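PDB 6K8C: folylpolyglutamate synthase (FolC) from Helicobacter pylori, which probably adds glutamate to dihydropteroate to form dihydrofolate and then, with ATP, lengthens the polyglutamate tail of reduced folates. Local coordinates for residues 282-287 / 380-385; 288-293 / 321-326; 309-314 / 373-378; 333-338 / 362-367. One frame throughout, in Å; residues are numbered along the deposited sequence.

Contact 1 (282-287 / 380-385); sequences ILIDVG and LVANAF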
loop_
_atom_site.group_PDB
_atom_site.type_symbol
_atom_site.label_atom_id
_atom_site.label_comp_id
_atom_site.label_asym_id
_atom_site.label_seq_id
_atom_site.Cartn_x
_atom_site.Cartn_y
_atom_site.Cartn_z
ATOM N N ILE A 282 12.769 -18.530 1.288
ATOM C CA ILE A 282 12.786 -17.092 1.035
ATOM C C ILE A 282 11.516 -16.473 1.611
ATOM O O ILE A 282 10.406 -16.771 1.149
ATOM C CB ILE A 282 12.930 -16.757 -0.454
ATOM C CG1 ILE A 282 14.242 -17.319 -1.007
ATOM C CG2 ILE A 282 12.912 -15.247 -0.666
ATOM C CD1 ILE A 282 14.343 -17.210 -2.512
ATOM N N LEU A 283 11.681 -15.626 2.620
ATOM C CA LEU A 283 10.623 -14.785 3.155
ATOM C C LEU A 283 10.801 -13.378 2.593
ATOM O O LEU A 283 11.922 -12.863 2.538
ATOM C CB LEU A 283 10.680 -14.782 4.689
ATOM C CG LEU A 283 9.637 -14.031 5.520
ATOM C CD1 LEU A 283 8.260 -14.678 5.393
ATOM C CD2 LEU A 283 10.085 -14.001 6.973
ATOM N N ILE A 284 9.699 -12.763 2.160
ATOM C CA ILE A 284 9.732 -11.466 1.490
ATOM C C ILE A 284 8.789 -10.508 2.208
ATOM O O ILE A 284 7.661 -10.876 2.553
ATOM C CB ILE A 284 9.342 -11.585 -0.000
ATOM C CG1 ILE A 284 10.446 -12.286 -0.789
ATOM C CG2 ILE A 284 9.077 -10.211 -0.595
ATOM C CD1 ILE A 284 10.343 -12.081 -2.292
ATOM N N ASP A 285 9.244 -9.273 2.416
ATOM C CA ASP A 285 8.408 -8.264 3.051
ATOM C C ASP A 285 8.826 -6.888 2.561
ATOM O O ASP A 285 10.016 -6.557 2.571
ATOM C CB ASP A 285 8.500 -8.346 4.579
ATOM C CG ASP A 285 7.440 -7.508 5.267
ATOM O OD1 ASP A 285 7.599 -6.270 5.300
ATOM O OD2 ASP A 285 6.451 -8.087 5.761
ATOM N N VAL A 286 7.840 -6.088 2.136
ATOM C CA VAL A 286 8.113 -4.775 1.564
ATOM C C VAL A 286 8.239 -3.680 2.614
ATOM O O VAL A 286 8.399 -2.507 2.252
ATOM C CB VAL A 286 7.016 -4.375 0.560
ATOM C CG1 VAL A 286 7.000 -5.345 -0.611
ATOM C CG2 VAL A 286 5.656 -4.342 1.252
ATOM N N GLY A 287 8.172 -4.016 3.897
ATOM C CA GLY A 287 8.172 -2.995 4.926
ATOM C C GLY A 287 9.553 -2.438 5.233
ATOM O O GLY A 287 10.579 -2.907 4.743
ATOM N N LEU A 380 10.653 -1.573 -3.580
ATOM C CA LEU A 380 11.730 -1.609 -4.562
ATOM C C LEU A 380 12.667 -2.783 -4.312
ATOM O O LEU A 380 13.015 -3.523 -5.239
ATOM C CB LEU A 380 12.503 -0.287 -4.538
ATOM C CG LEU A 380 13.861 -0.230 -5.239
ATOM C CD1 LEU A 380 13.714 -0.492 -6.731
ATOM C CD2 LEU A 380 14.532 1.117 -4.996
ATOM N N VAL A 381 13.081 -2.972 -3.057
ATOM C CA VAL A 381 13.989 -4.068 -2.731
ATOM C C VAL A 381 13.355 -5.409 -3.082
ATOM O O VAL A 381 14.003 -6.283 -3.669
ATOM C CB VAL A 381 14.391 -4.006 -1.245
ATOM C CG1 VAL A 381 14.923 -5.351 -0.780
ATOM C CG2 VAL A 381 15.427 -2.919 -1.022
ATOM N N ALA A 382 12.076 -5.587 -2.744
ATOM C CA ALA A 382 11.427 -6.870 -2.990
ATOM C C ALA A 382 11.220 -7.106 -4.478
ATOM O O ALA A 382 11.436 -8.217 -4.974
ATOM C CB ALA A 382 10.094 -6.940 -2.249
ATOM N N ASN A 383 10.797 -6.071 -5.208
ATOM C CA ASN A 383 10.541 -6.245 -6.635
ATOM C C ASN A 383 11.842 -6.434 -7.411
ATOM O O ASN A 383 11.895 -7.231 -8.355
ATOM C CB ASN A 383 9.752 -5.055 -7.178
ATOM C CG ASN A 383 9.607 -5.095 -8.685
ATOM O OD1 ASN A 383 10.365 -4.451 -9.408
ATOM N ND2 ASN A 383 8.639 -5.867 -9.168
ATOM N N ALA A 384 12.903 -5.723 -7.016
ATOM C CA ALA A 384 14.191 -5.890 -7.684
ATOM C C ALA A 384 14.800 -7.254 -7.380
ATOM O O ALA A 384 15.419 -7.870 -8.257
ATOM C CB ALA A 384 15.149 -4.769 -7.279
ATOM N N PHE A 385 14.646 -7.742 -6.147
ATOM C CA PHE A 385 15.062 -9.109 -5.852
ATOM C C PHE A 385 14.298 -10.105 -6.709
ATOM O O PHE A 385 14.874 -11.061 -7.241
ATOM C CB PHE A 385 14.843 -9.446 -4.377
ATOM C CG PHE A 385 15.008 -10.908 -4.084
ATOM C CD1 PHE A 385 16.269 -11.446 -3.895
ATOM C CD2 PHE A 385 13.910 -11.756 -4.050
ATOM C CE1 PHE A 385 16.434 -12.793 -3.644
ATOM C CE2 PHE A 385 14.070 -13.104 -3.803
ATOM C CZ PHE A 385 15.331 -13.625 -3.599
#
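Ile282, at the start of strand 282-285, turns its CB toward helix 379-390 and meets Phe385 tip to tip. Its CD1 lies in the plane of the ring at the edge, 3.9 Å from Phe385 CZ, while Ile282 CG2 sits near CE2 and CZ. Two residues on, Ile284 points to the same side and divides its branches between two helix residues. Ile284 CG2, anti to the backbone N, rests on Ala382 CB at 3.8 Å, and Ile284 CD1 runs obliquely to the Phe385 ring, 4.0 Å from CD2. Phe385 CG is anti to its own backbone N (chi1 169°), which carries the ring back along the strand to both isoleucines. Asp285 turns away; its OD1 takes the N-H of Gly287 at 2.7 Å through the anti lone pair, an Asx turn, and its OD2 pairs with Arg238. Further along, Val286 CG1 shares the same methyl, 3.8 Å from Ala382 CB. The contact is buried and wholly apolar, with strand and helix running at 139°. It is the packing of a C-terminal helix across one face of an alpha/beta sheet, here in the glutamate ligase domain of the Mur ligase type.

Contact 2 (288-293 / 321-326); sequences HNPHSA and FLVLEI
Two helices on one side of the alpha/beta sheet of the Mur ligase-type C-terminal domain, 290-303 and 320-327, meet here beside the turn that leads into the first. Val323 is the central side chain, pointing straight at the other segment with its two methyls split between partners. Val323 CG1, anti to the backbone N (chi1 157°), lies over one face of the His288 imidazole, 4.0 Å above the plane and offset toward the rim, and reaches Ala293 CB at 4.1 Å. Val323 CG2 packs 3.7 Å from His288 CE1 and equally close to the carbonyl carbon of Asn289. With one face on Val323, the His288 ring has its NE2 hydrogen-bonded to Tyr312 OH, so a strand residue and a helix residue together fix its rotation. Pro290, the first residue of helix 290-303, crosses Leu322 at about a right angle, its CG facing Leu322 CD2. The backbones are closest here, 5.3 Å from Pro290 CA to Val323 CA. Ile326, a turn after Leu322, completes the apolar seam: its CG2, anti to the backbone N, lies 3.9 Å from Ala293 CB. Its other branch runs out to the proline, where Ile326 CD1 stops 3.7 Å from Pro290 CB.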
loop_
_atom_site.group_PDB
_atom_site.type_symbol
_atom_site.label_atom_id
_atom_site.label_comp_id
_atom_site.label_asym_id
_atom_site.label_seq_id
_atom_site.Cartn_x
_atom_site.Cartn_y
_atom_site.Cartn_z
ATOM N N HIS A 288 9.563 -1.388 6.059
ATOM C CA HIS A 288 10.803 -0.916 6.684
ATOM C C HIS A 288 10.382 -0.064 7.882
ATOM O O HIS A 288 10.205 1.150 7.763
ATOM C CB HIS A 288 11.698 -0.137 5.744
ATOM C CG HIS A 288 13.079 0.070 6.287
ATOM N ND1 HIS A 288 13.352 0.961 7.304
ATOM C CD2 HIS A 288 14.256 -0.530 5.988
ATOM C CE1 HIS A 288 14.641 0.915 7.592
ATOM N NE2 HIS A 288 15.212 0.018 6.808
ATOM N N ASN A 289 10.225 -0.721 9.027
ATOM C CA ASN A 289 9.686 -0.102 10.228
ATOM C C ASN A 289 10.132 -0.926 11.412
ATOM O O ASN A 289 10.227 -2.155 11.300
ATOM C CB ASN A 289 8.153 -0.051 10.183
ATOM C CG ASN A 289 7.619 1.355 10.176
ATOM O OD1 ASN A 289 8.357 2.311 9.935
ATOM N ND2 ASN A 289 6.325 1.495 10.444
ATOM N N PRO A 290 10.395 -0.299 12.559
ATOM C CA PRO A 290 10.624 -1.093 13.770
ATOM C C PRO A 290 9.488 -2.055 14.048
ATOM O O PRO A 290 9.724 -3.184 14.495
ATOM C CB PRO A 290 10.757 -0.022 14.866
ATOM C CG PRO A 290 11.223 1.194 14.143
ATOM C CD PRO A 290 10.528 1.146 12.807
ATOM N N HIS A 291 8.248 -1.643 13.773
ATOM C CA HIS A 291 7.114 -2.516 14.052
ATOM C C HIS A 291 7.123 -3.749 13.158
ATOM O O HIS A 291 6.923 -4.874 13.634
ATOM C CB HIS A 291 5.801 -1.752 13.892
ATOM C CG HIS A 291 4.609 -2.524 14.356
ATOM N ND1 HIS A 291 4.204 -2.544 15.673
ATOM C CD2 HIS A 291 3.754 -3.333 13.686
ATOM C CE1 HIS A 291 3.140 -3.319 15.792
ATOM N NE2 HIS A 291 2.848 -3.809 14.601
ATOM N N SER A 292 7.333 -3.567 11.852
ATOM C CA SER A 292 7.368 -4.736 10.980
ATOM C C SER A 292 8.623 -5.563 11.221
ATOM O O SER A 292 8.578 -6.791 11.126
ATOM C CB SER A 292 7.267 -4.327 9.505
ATOM O OG SER A 292 8.263 -3.391 9.136
ATOM N N ALA A 293 9.741 -4.916 11.555
ATOM C CA ALA A 293 10.963 -5.671 11.818
ATOM C C ALA A 293 10.789 -6.596 13.014
ATOM O O ALA A 293 11.242 -7.748 12.989
ATOM C CB ALA A 293 12.135 -4.716 12.030
ATOM N N PHE A 321 19.398 1.906 11.227
ATOM C CA PHE A 321 20.109 1.393 12.393
ATOM C C PHE A 321 19.174 0.610 13.308
ATOM O O PHE A 321 19.461 -0.533 13.681
ATOM C CB PHE A 321 20.771 2.549 13.153
ATOM C CG PHE A 321 21.365 2.145 14.466
ATOM C CD1 PHE A 321 22.645 1.617 14.526
ATOM C CD2 PHE A 321 20.646 2.287 15.645
ATOM C CE1 PHE A 321 23.199 1.242 15.730
ATOM C CE2 PHE A 321 21.193 1.906 16.854
ATOM C CZ PHE A 321 22.470 1.383 16.898
ATOM N N LEU A 322 18.047 1.216 13.685
ATOM C CA LEU A 322 17.138 0.567 14.622
ATOM C C LEU A 322 16.551 -0.710 14.032
ATOM O O LEU A 322 16.443 -1.731 14.723
ATOM C CB LEU A 322 16.026 1.537 15.018
ATOM C CG LEU A 322 15.009 1.030 16.042
ATOM C CD1 LEU A 322 15.724 0.426 17.238
ATOM C CD2 LEU A 322 14.075 2.157 16.467
ATOM N N VAL A 323 16.177 -0.674 12.754
ATOM C CA VAL A 323 15.580 -1.846 12.119
ATOM C C VAL A 323 16.566 -3.008 12.112
ATOM O O VAL A 323 16.222 -4.142 12.466
ATOM C CB VAL A 323 15.099 -1.488 10.702
ATOM C CG1 VAL A 323 15.017 -2.726 9.829
ATOM C CG2 VAL A 323 13.757 -0.769 10.780
ATOM N N LEU A 324 17.819 -2.736 11.736
ATOM C CA LEU A 324 18.831 -3.786 11.725
ATOM C C LEU A 324 19.175 -4.247 13.136
ATOM O O LEU A 324 19.479 -5.428 13.351
ATOM C CB LEU A 324 20.083 -3.294 10.996
ATOM C CG LEU A 324 19.857 -2.999 9.508
ATOM C CD1 LEU A 324 20.983 -2.154 8.938
ATOM C CD2 LEU A 324 19.711 -4.300 8.733
ATOM N N GLU A 325 19.153 -3.333 14.111
ATOM C CA GLU A 325 19.381 -3.736 15.495
ATOM C C GLU A 325 18.284 -4.677 15.979
ATOM O O GLU A 325 18.557 -5.650 16.694
ATOM C CB GLU A 325 19.469 -2.503 16.394
ATOM C CG GLU A 325 19.846 -2.824 17.827
ATOM C CD GLU A 325 19.780 -1.608 18.734
ATOM O OE1 GLU A 325 18.684 -1.019 18.874
ATOM O OE2 GLU A 325 20.828 -1.241 19.304
ATOM N N ILE A 326 17.038 -4.408 15.591
ATOM C CA ILE A 326 15.930 -5.284 15.969
ATOM C C ILE A 326 16.089 -6.661 15.331
ATOM O O ILE A 326 15.839 -7.693 15.970
ATOM C CB ILE A 326 14.590 -4.624 15.590
ATOM C CG1 ILE A 326 14.273 -3.478 16.559
ATOM C CG2 ILE A 326 13.460 -5.652 15.557
ATOM C CD1 ILE A 326 13.326 -2.442 15.986
#

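Contact 3 (309-314 / 373-378); sequences ILIYNC and YLVYGS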
loop_
_atom_site.group_PDB
_atom_site.type_symbol
_atom_site.label_atom_id
_atom_site.label_comp_id
_atom_site.label_asym_id
_atom_site.label_seq_id
_atom_site.Cartn_x
_atom_site.Cartn_y
_atom_site.Cartn_z
ATOM N N ILE A 309 19.872 -15.270 6.746
ATOM C CA ILE A 309 20.549 -14.202 6.023
ATOM C C ILE A 309 19.530 -13.139 5.645
ATOM O O ILE A 309 18.418 -13.456 5.205
ATOM C CB ILE A 309 21.262 -14.762 4.777
ATOM C CG1 ILE A 309 22.292 -15.821 5.190
ATOM C CG2 ILE A 309 21.913 -13.648 3.969
ATOM C CD1 ILE A 309 23.055 -16.423 4.016
ATOM N N LEU A 310 19.903 -11.875 5.808
ATOM C CA LEU A 310 19.050 -10.756 5.427
ATOM C C LEU A 310 19.500 -10.191 4.085
ATOM O O LEU A 310 20.677 -9.863 3.909
ATOM C CB LEU A 310 19.084 -9.661 6.498
ATOM C CG LEU A 310 18.171 -8.461 6.243
ATOM C CD1 LEU A 310 16.707 -8.872 6.341
ATOM C CD2 LEU A 310 18.476 -7.341 7.230
ATOM N N ILE A 311 18.564 -10.081 3.145
ATOM C CA ILE A 311 18.786 -9.399 1.872
ATOM C C ILE A 311 18.095 -8.047 1.968
ATOM O O ILE A 311 16.872 -7.981 2.147
ATOM C CB ILE A 311 18.252 -10.227 0.689
ATOM C CG1 ILE A 311 19.049 -11.525 0.561
ATOM C CG2 ILE A 311 18.330 -9.435 -0.614
ATOM C CD1 ILE A 311 18.352 -12.603 -0.259
ATOM N N TYR A 312 18.866 -6.966 1.864
ATOM C CA TYR A 312 18.422 -5.708 2.447
ATOM C C TYR A 312 18.967 -4.502 1.695
ATOM O O TYR A 312 20.124 -4.487 1.264
ATOM C CB TYR A 312 18.861 -5.635 3.920
ATOM C CG TYR A 312 18.531 -4.339 4.632
ATOM C CD1 TYR A 312 17.299 -4.158 5.251
ATOM C CD2 TYR A 312 19.456 -3.303 4.698
ATOM C CE1 TYR A 312 16.994 -2.974 5.910
ATOM C CE2 TYR A 312 19.159 -2.119 5.350
ATOM C CZ TYR A 312 17.927 -1.960 5.955
ATOM O OH TYR A 312 17.627 -0.783 6.606
ATOM N N ASN A 313 18.113 -3.491 1.560
ATOM C CA ASN A 313 18.526 -2.116 1.324
ATOM C C ASN A 313 17.405 -1.227 1.841
ATOM O O ASN A 313 16.323 -1.708 2.182
ATOM C CB ASN A 313 18.829 -1.850 -0.156
ATOM C CG ASN A 313 19.986 -0.881 -0.347
ATOM O OD1 ASN A 313 20.293 -0.078 0.538
ATOM N ND2 ASN A 313 20.628 -0.945 -1.507
ATOM N N CYS A 314 17.660 0.077 1.910
ATOM C CA CYS A 314 16.621 0.974 2.403
ATOM C C CYS A 314 16.828 2.375 1.845
ATOM O O CYS A 314 17.890 2.714 1.319
ATOM C CB CYS A 314 16.591 1.001 3.933
ATOM S SG CYS A 314 17.936 1.931 4.677
ATOM N N TYR A 373 16.498 -16.984 3.904
ATOM C CA TYR A 373 16.654 -15.561 3.636
ATOM C C TYR A 373 15.388 -14.795 3.979
ATOM O O TYR A 373 14.278 -15.291 3.768
ATOM C CB TYR A 373 16.988 -15.302 2.162
ATOM C CG TYR A 373 18.240 -15.986 1.678
ATOM C CD1 TYR A 373 18.192 -17.274 1.159
ATOM C CD2 TYR A 373 19.472 -15.342 1.724
ATOM C CE1 TYR A 373 19.334 -17.909 0.707
ATOM C CE2 TYR A 373 20.629 -15.972 1.272
ATOM C CZ TYR A 373 20.549 -17.257 0.763
ATOM O OH TYR A 373 21.678 -17.902 0.308
ATOM N N LEU A 374 15.569 -13.580 4.495
ATOM C CA LEU A 374 14.528 -12.562 4.527
ATOM C C LEU A 374 14.924 -11.447 3.570
ATOM O O LEU A 374 16.027 -10.897 3.676
ATOM C CB LEU A 374 14.322 -11.995 5.942
ATOM C CG LEU A 374 13.444 -10.733 6.037
ATOM C CD1 LEU A 374 12.036 -10.997 5.521
ATOM C CD2 LEU A 374 13.396 -10.185 7.471
ATOM N N VAL A 375 14.039 -11.138 2.626
ATOM C CA VAL A 375 14.193 -10.007 1.719
ATOM C C VAL A 375 13.321 -8.881 2.257
ATOM O O VAL A 375 12.109 -9.056 2.421
ATOM C CB VAL A 375 13.800 -10.386 0.280
ATOM C CG1 VAL A 375 13.823 -9.161 -0.630
ATOM C CG2 VAL A 375 14.720 -11.486 -0.248
ATOM N N TYR A 376 13.926 -7.731 2.545
ATOM C CA TYR A 376 13.262 -6.721 3.355
ATOM C C TYR A 376 13.776 -5.332 3.009
ATOM O O TYR A 376 14.970 -5.139 2.764
ATOM C CB TYR A 376 13.496 -7.012 4.841
ATOM C CG TYR A 376 12.798 -6.108 5.824
ATOM C CD1 TYR A 376 11.415 -5.993 5.843
ATOM C CD2 TYR A 376 13.524 -5.408 6.778
ATOM C CE1 TYR A 376 10.777 -5.178 6.774
ATOM C CE2 TYR A 376 12.897 -4.593 7.703
ATOM C CZ TYR A 376 11.525 -4.483 7.700
ATOM O OH TYR A 376 10.903 -3.675 8.635
ATOM N N GLY A 377 12.867 -4.362 3.000
ATOM C CA GLY A 377 13.310 -2.982 2.977
ATOM C C GLY A 377 12.377 -1.994 2.306
ATOM O O GLY A 377 12.275 -0.843 2.747
ATOM N N SER A 378 11.704 -2.425 1.242
ATOM C CA SER A 378 10.868 -1.547 0.433
ATOM C C SER A 378 10.170 -2.396 -0.615
ATOM O O SER A 378 10.506 -3.565 -0.821
ATOM C CB SER A 378 11.681 -0.451 -0.256
ATOM O OG SER A 378 12.822 -0.989 -0.916
#
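Tyr373 lays its ring alongside Ile309, both side chains pointing the same way, with Tyr373 CD2 3.6 Å from Ile309 CB and CE2 close to Ile309 CD1. Ile311 comes obliquely at the same ring from further along the strand: its CD1 is 3.6 Å from Tyr373 CD2 and also reaches Val375 CG2. On the reverse face of the sheet, covered by helices 290-303 and 320-327, Leu310 CD1 lies 3.7 Å from Leu374 CD2 and touches Tyr376 CB. Strands 309-312 and 373-376 are parallel and in register. Leu374 N gives to Ile309 O and Tyr376 N to Ile311 O, while the bond returned from Ile311 N to Leu374 O is the shortest, 2.7 Å, and nearly straight at 170°. At Gly377 a phi of 151° would jam a CB against the preceding carbonyl, and the same CB would strike Asn313 O. The polar ends are satisfied: Tyr312 OH is hydrogen-bonded to His288 NE2, Tyr376 OH to Ser292 OG and Asn289 N, and Asn313 ND2 to Leu337 O. This implies a strand pair joined by three backbone bonds with its buried hydroxyls satisfied, although Asn313 O is buried without a hydrogen-bond donor and meets the CA-H of Gly377.

Contact 4 (333-338 / 362-367); sequences KVLILE and ALFEDV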
loop_
_atom_site.group_PDB
_atom_site.type_symbol
_atom_site.label_atom_id
_atom_site.label_comp_id
_atom_site.label_asym_id
_atom_site.label_seq_id
_atom_site.Cartn_x
_atom_site.Cartn_y
_atom_site.Cartn_z
ATOM N N LYS A 333 24.016 -12.804 8.727
ATOM C CA LYS A 333 24.738 -12.081 7.693
ATOM C C LYS A 333 23.748 -11.225 6.923
ATOM O O LYS A 333 22.584 -11.599 6.759
ATOM C CB LYS A 333 25.477 -13.039 6.747
ATOM C CG LYS A 333 26.475 -12.356 5.822
ATOM C CD LYS A 333 27.307 -13.369 5.047
ATOM C CE LYS A 333 28.368 -12.679 4.201
ATOM N NZ LYS A 333 28.851 -13.547 3.091
ATOM N N VAL A 334 24.218 -10.070 6.462
ATOM C CA VAL A 334 23.427 -9.166 5.635
ATOM C C VAL A 334 24.025 -9.144 4.238
ATOM O O VAL A 334 25.221 -8.880 4.073
ATOM C CB VAL A 334 23.378 -7.745 6.221
ATOM C CG1 VAL A 334 22.539 -6.834 5.327
ATOM C CG2 VAL A 334 22.825 -7.766 7.649
ATOM N N LEU A 335 23.198 -9.420 3.235
ATOM C CA LEU A 335 23.584 -9.248 1.841
ATOM C C LEU A 335 22.905 -7.987 1.325
ATOM O O LEU A 335 21.676 -7.937 1.215
ATOM C CB LEU A 335 23.203 -10.470 1.008
ATOM C CG LEU A 335 23.877 -11.785 1.417
ATOM C CD1 LEU A 335 23.399 -12.938 0.540
ATOM C CD2 LEU A 335 25.397 -11.663 1.373
ATOM N N ILE A 336 23.700 -6.959 1.033
ATOM C CA ILE A 336 23.141 -5.703 0.550
ATOM C C ILE A 336 22.699 -5.868 -0.895
ATOM O O ILE A 336 23.482 -6.291 -1.756
ATOM C CB ILE A 336 24.165 -4.567 0.690
ATOM C CG1 ILE A 336 24.669 -4.476 2.134
ATOM C CG2 ILE A 336 23.556 -3.246 0.235
ATOM C CD1 ILE A 336 25.941 -3.676 2.290
ATOM N N LEU A 337 21.435 -5.537 -1.170
ATOM C CA LEU A 337 20.894 -5.564 -2.531
ATOM C C LEU A 337 21.190 -4.222 -3.184
ATOM O O LEU A 337 20.453 -3.247 -3.021
ATOM C CB LEU A 337 19.400 -5.869 -2.525
ATOM C CG LEU A 337 18.795 -6.210 -3.892
ATOM C CD1 LEU A 337 19.421 -7.459 -4.454
ATOM C CD2 LEU A 337 17.284 -6.365 -3.805
ATOM N N GLU A 338 22.291 -4.180 -3.935
ATOM C CA GLU A 338 22.725 -2.972 -4.626
ATOM C C GLU A 338 21.583 -2.350 -5.416
ATOM O O GLU A 338 20.970 -3.006 -6.265
ATOM C CB GLU A 338 23.886 -3.313 -5.561
ATOM C CG GLU A 338 24.758 -2.131 -5.941
ATOM C CD GLU A 338 26.227 -2.487 -5.921
ATOM O OE1 GLU A 338 26.610 -3.422 -6.656
ATOM O OE2 GLU A 338 26.996 -1.837 -5.184
ATOM N N ALA A 362 28.054 -8.483 2.939
ATOM C CA ALA A 362 28.626 -8.567 1.600
ATOM C C ALA A 362 27.540 -8.091 0.645
ATOM O O ALA A 362 26.409 -7.814 1.057
ATOM C CB ALA A 362 29.101 -9.983 1.266
ATOM N N LEU A 363 27.885 -7.988 -0.635
ATOM C CA LEU A 363 26.888 -7.656 -1.640
ATOM C C LEU A 363 26.090 -8.899 -2.018
ATOM O O LEU A 363 26.616 -10.014 -2.047
ATOM C CB LEU A 363 27.543 -7.059 -2.889
ATOM C CG LEU A 363 28.357 -5.771 -2.743
ATOM C CD1 LEU A 363 28.577 -5.136 -4.111
ATOM C CD2 LEU A 363 27.690 -4.791 -1.793
ATOM N N PHE A 364 24.808 -8.703 -2.310
ATOM C CA PHE A 364 23.980 -9.814 -2.762
ATOM C C PHE A 364 24.284 -10.144 -4.218
ATOM O O PHE A 364 24.344 -9.248 -5.065
ATOM C CB PHE A 364 22.495 -9.494 -2.624
ATOM C CG PHE A 364 21.603 -10.550 -3.224
ATOM C CD1 PHE A 364 21.378 -11.748 -2.563
ATOM C CD2 PHE A 364 21.039 -10.369 -4.475
ATOM C CE1 PHE A 364 20.575 -12.727 -3.126
ATOM C CE2 PHE A 364 20.235 -11.337 -5.041
ATOM C CZ PHE A 364 20.003 -12.519 -4.369
ATOM N N GLU A 365 24.448 -11.438 -4.506
ATOM C CA GLU A 365 24.530 -11.923 -5.881
ATOM C C GLU A 365 23.557 -13.065 -6.138
ATOM O O GLU A 365 22.736 -12.961 -7.055
ATOM C CB GLU A 365 25.973 -12.330 -6.234
ATOM C CG GLU A 365 26.720 -13.172 -5.213
ATOM C CD GLU A 365 28.227 -12.968 -5.307
ATOM O OE1 GLU A 365 28.979 -13.789 -4.739
ATOM O OE2 GLU A 365 28.661 -11.982 -5.948
ATOM N N ASP A 366 23.602 -14.146 -5.357
ATOM C CA ASP A 366 22.692 -15.266 -5.562
ATOM C C ASP A 366 22.257 -15.845 -4.223
ATOM O O ASP A 366 22.905 -15.644 -3.192
ATOM C CB ASP A 366 23.328 -16.379 -6.417
ATOM C CG ASP A 366 24.023 -15.845 -7.661
ATOM O OD1 ASP A 366 23.325 -15.410 -8.604
ATOM O OD2 ASP A 366 25.276 -15.870 -7.702
ATOM N N VAL A 367 21.142 -16.574 -4.253
ATOM C CA VAL A 367 20.640 -17.294 -3.088
ATOM C C VAL A 367 21.101 -18.743 -3.180
ATOM O O VAL A 367 21.042 -19.357 -4.256
ATOM C CB VAL A 367 19.105 -17.192 -2.979
ATOM C CG1 VAL A 367 18.675 -15.740 -2.800
ATOM C CG2 VAL A 367 18.418 -17.813 -4.194
HETATM O O HOH W 1 23.684 -6.638 -5.247
#
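Phe364 leaves the end of strand 361-363 with CG anti to its backbone N (chi1 173°). Its CB packs 3.8 Å from Leu335 CB and lies close over the carbonyl oxygen of Ile336. Beyond CG the ring divides its two sides: CD1 meets Leu335 CD1, which approaches at the ring edge, whereas CD2 is pressed by Leu337 CD1 at only 3.3 Å, a tight apolar contact. The Leu335 and Phe364 side chains cross at about a right angle; Leu337 runs beside the ring and points the same way. Toward the tip CE2 still feels Leu337 CD1, and the ring packs on Ile311 of strand 308-312, two strands away. One face of the ring lies beneath Asp366 N, and Val367 CG1 adjoins its edge. Beside the ring the backbones pair in parallel: Ala362 N gives to Val334 O, Ile336 N to Ala362 O at 2.8 Å, and Phe364 N to Ile336 O at 2.8 Å. In the last of these the donor stands above the carbonyl plane, 39° out of it, although its N-H is nearly straight at 167°. One water then carries the pairing past the strand end, accepting from Glu338 N and donating to Phe364 O at 2.7 Å. At the exposed margin Leu363 CD1 lies against the Glu338 carboxylate, and the extended Lys333 brings CE and NZ against Ala362 CB. Strand 361-363, an outermost strand, closes a beta-alpha-beta unit through helix 347-357. Three backbone bonds and a water thus link it to strand 331-336, with the ring buried and Leu363 facing solvent.

All four contacts belong to the C-terminal domain, the glutamate ligase domain of the Mur ligase type. Contacts 1, 3 and 4 share its six-stranded sheet, where 282-285, 373-376, 308-312, 331-336 and 361-363 follow side by side. The centres of contacts 1 and 3 are about 7 Å apart, those of 3 and 4 about 9 Å. Helix 379-390 covers one face, and Phe385 of contact 1 touches Phe364 of contact 4; contact 2 holds helices of the other face, its centre about 11 Å from that of contact 3. Along the chain contacts 3 and 4 lie between the segments of contact 1, and contacts 2 and 3 alternate. Strands distant in sequence are thus bound into one compact layered domain.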